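Local coordinates for pyrrolidone-carboxylate peptidase (Deinococcus radiodurans R1, PDB 5Z48), which removes N-terminal pyroglutamyl (5-oxoprolyl) groups from polypeptides as a thiol exopeptidase, the second residue generally not being proline, at residues Thr9-Phe14 with Leu45-His50. Sequence-based numbering, arbitrary orientation.
With PCA (pyroglutamic acid), chain I.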
loop_
_atom_site.group_PDB
_atom_site.type_symbol
_atom_site.label_atom_id
_atom_site.label_comp_id
_atom_site.label_asym_id
_atom_site.label_seq_id
_atom_site.Cartn_x
_atom_site.Cartn_y
_atom_site.Cartn_z
ATOM N N THR B 9 -2.502 27.636 -10.694
ATOM C CA THR B 9 -3.799 27.468 -10.031
ATOM C C THR B 9 -3.723 26.395 -8.949
ATOM O O THR B 9 -2.887 25.497 -9.001
ATOM C CB THR B 9 -4.916 27.116 -11.026
ATOM O OG1 THR B 9 -4.694 25.815 -11.610
ATOM C CG2 THR B 9 -4.963 28.115 -12.157
ATOM N N GLY B 10 -4.605 26.527 -7.955
ATOM C CA GLY B 10 -4.843 25.482 -6.969
ATOM C C GLY B 10 -6.343 25.301 -6.823
ATOM O O GLY B 10 -7.127 26.020 -7.432
ATOM N N PHE B 11 -6.720 24.308 -6.018
ATOM C CA PHE B 11 -8.128 24.007 -5.793
ATOM C C PHE B 11 -8.520 24.252 -4.335
ATOM O O PHE B 11 -7.698 24.122 -3.422
ATOM C CB PHE B 11 -8.472 22.521 -6.143
ATOM C CG PHE B 11 -8.739 22.271 -7.585
ATOM C CD1 PHE B 11 -9.953 22.602 -8.145
ATOM C CD2 PHE B 11 -7.760 21.676 -8.399
ATOM C CE1 PHE B 11 -10.232 22.349 -9.478
ATOM C CE2 PHE B 11 -8.032 21.398 -9.757
ATOM C CZ PHE B 11 -9.257 21.747 -10.301
ATOM N N GLU B 12 -9.812 24.555 -4.116
ATOM C CA GLU B 12 -10.417 24.649 -2.765
ATOM C C GLU B 12 -10.474 23.288 -2.051
ATOM O O GLU B 12 -10.329 22.232 -2.677
ATOM C CB GLU B 12 -11.824 25.205 -2.869
ATOM C CG GLU B 12 -11.893 26.558 -3.535
ATOM C CD GLU B 12 -13.324 27.066 -3.703
ATOM O OE1 GLU B 12 -14.288 26.383 -3.296
ATOM O OE2 GLU B 12 -13.476 28.150 -4.306
ATOM N N PRO B 13 -10.714 23.280 -0.729
ATOM C CA PRO B 13 -10.951 22.000 -0.041
ATOM C C PRO B 13 -12.169 21.300 -0.621
ATOM O O PRO B 13 -13.074 21.927 -1.176
ATOM C CB PRO B 13 -11.190 22.402 1.418
ATOM C CG PRO B 13 -10.540 23.781 1.548
ATOM C CD PRO B 13 -10.786 24.426 0.198
ATOM N N PHE B 14 -12.182 19.976 -0.484
ATOM C CA PHE B 14 -13.258 19.161 -1.016
ATOM C C PHE B 14 -13.310 17.879 -0.202
ATOM O O PHE B 14 -12.391 17.569 0.569
ATOM C CB PHE B 14 -13.040 18.844 -2.516
ATOM C CG PHE B 14 -11.841 17.993 -2.763
ATOM C CD1 PHE B 14 -10.570 18.555 -2.699
ATOM C CD2 PHE B 14 -11.980 16.629 -2.994
ATOM C CE1 PHE B 14 -9.434 17.767 -2.913
ATOM C CE2 PHE B 14 -10.854 15.813 -3.200
ATOM C CZ PHE B 14 -9.580 16.396 -3.138
ATOM N N LEU B 45 -9.402 27.595 -7.989
ATOM C CA LEU B 45 -10.543 27.038 -8.703
ATOM C C LEU B 45 -11.477 26.267 -7.767
ATOM O O LEU B 45 -11.025 25.607 -6.814
ATOM C CB LEU B 45 -10.049 26.076 -9.791
ATOM C CG LEU B 45 -9.089 26.736 -10.814
ATOM C CD1 LEU B 45 -8.548 25.694 -11.813
ATOM C CD2 LEU B 45 -9.766 27.832 -11.622
ATOM N N PRO B 46 -12.783 26.286 -8.041
ATOM C CA PRO B 46 -13.699 25.438 -7.278
ATOM C C PRO B 46 -13.579 23.983 -7.720
ATOM O O PRO B 46 -13.201 23.678 -8.854
ATOM C CB PRO B 46 -15.076 25.999 -7.639
ATOM C CG PRO B 46 -14.861 26.469 -9.096
ATOM C CD PRO B 46 -13.453 27.035 -9.112
ATOM N N VAL B 47 -13.931 23.067 -6.804
ATOM C CA VAL B 47 -13.910 21.627 -7.127
ATOM C C VAL B 47 -15.273 21.259 -7.692
ATOM O O VAL B 47 -16.089 20.591 -7.043
ATOM C CB VAL B 47 -13.535 20.773 -5.907
ATOM C CG1 VAL B 47 -13.335 19.330 -6.328
ATOM C CG2 VAL B 47 -12.213 21.240 -5.357
ATOM N N GLU B 48 -15.537 21.718 -8.905
ATOM C CA GLU B 48 -16.796 21.484 -9.588
ATOM C C GLU B 48 -16.482 21.811 -11.038
ATOM O O GLU B 48 -16.011 22.939 -11.303
ATOM C CB GLU B 48 -17.910 22.388 -9.032
ATOM C CG GLU B 48 -19.323 22.045 -9.555
ATOM C CD GLU B 48 -19.516 22.563 -10.968
ATOM O OE1 GLU B 48 -19.711 21.731 -11.879
ATOM O OE2 GLU B 48 -19.433 23.810 -11.160
ATOM N N PRO B 49 -16.673 20.877 -11.982
ATOM C CA PRO B 49 -16.069 21.061 -13.321
ATOM C C PRO B 49 -16.634 22.205 -14.135
ATOM O O PRO B 49 -15.853 22.878 -14.818
ATOM C CB PRO B 49 -16.320 19.721 -14.032
ATOM C CG PRO B 49 -17.501 19.118 -13.258
ATOM C CD PRO B 49 -17.284 19.538 -11.836
ATOM N N HIS B 50 -17.940 22.456 -14.088
ATOM C CA HIS B 50 -18.486 23.527 -14.919
ATOM C C HIS B 50 -17.917 24.870 -14.497
ATOM O O HIS B 50 -17.422 25.640 -15.334
ATOM C CB HIS B 50 -20.001 23.521 -14.852
ATOM C CG HIS B 50 -20.586 22.252 -15.379
ATOM N ND1 HIS B 50 -20.250 21.750 -16.618
ATOM C CD2 HIS B 50 -21.422 21.347 -14.817
ATOM C CE1 HIS B 50 -20.890 20.612 -16.817
ATOM N NE2 HIS B 50 -21.611 20.345 -15.743
HETATM N N PCA I . -7.798 17.033 -6.026
HETATM C CA PCA I . -8.955 16.469 -6.713
HETATM C CB PCA I . -9.915 17.627 -7.034
HETATM C CG PCA I . -9.365 18.890 -6.370
HETATM C CD PCA I . -8.031 18.439 -5.833
HETATM O OE PCA I . -7.254 19.223 -5.277
HETATM C C PCA I . -8.497 15.652 -7.937
HETATM O O PCA I . -9.169 15.552 -8.968
HETATM O OXT PCA I . -7.370 15.081 -7.932
HETATM O O HOH W 1 -15.315 24.401 -4.499
#
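Gly10 and Glu12 grip Leu45 through its main chain: Leu45 N donates to Gly10 O, and Leu45 O accepts from Glu12 N at 3.1 Å with an N-H...O angle of 158°. The two bonds make Phe11 and Leu45 a parallel bridge at the ends of strands 5-11 and 38-45, with both side chains on the same face of the sheet. Phe11 reaches from this bridge into the substrate pocket. Its CB lies 3.6 Å from OE of the bound pyroglutamate. With CG anti to the carbonyl carbon (chi1 -83°), that atom is set against pyroglutamate CG, which lies over one ring face; CD2 approaches the same ligand atom. CD1 meets Val47 CG2 obliquely at 3.8 Å, while CE1 comes to 3.3 Å from Pro46 O, which lies at the ring edge, and also touches Leu45 CB. Helix 145-159 adds Val145, Val149 and the probable nucleophile Cys146 around Phe11. Val47, the centre of an inverse gamma turn, lodges CG2 against Glu12 O and Phe14 CB, while its CG1 meets pyroglutamate CB. The Phe14 ring places CE1 3.3 Å from pyroglutamate CD and CZ 3.5 Å from its N. An alanine in place of Phe14 keeps CB against Val47 but removes the ring, which would probably leave this flank of the lactam without its aromatic wall and pyroglutamate freer to shift. Nearer the surface, a water donates to Glu12 OE1 and accepts from Val47 N, joining the two loops. The end of strand 5-11 thus supplies Phe11, and the loops following this strand and its parallel neighbour 38-45 supply Phe14 and Val47, to the apolar part of the pyroglutamate-binding pocket of this C15 peptidase.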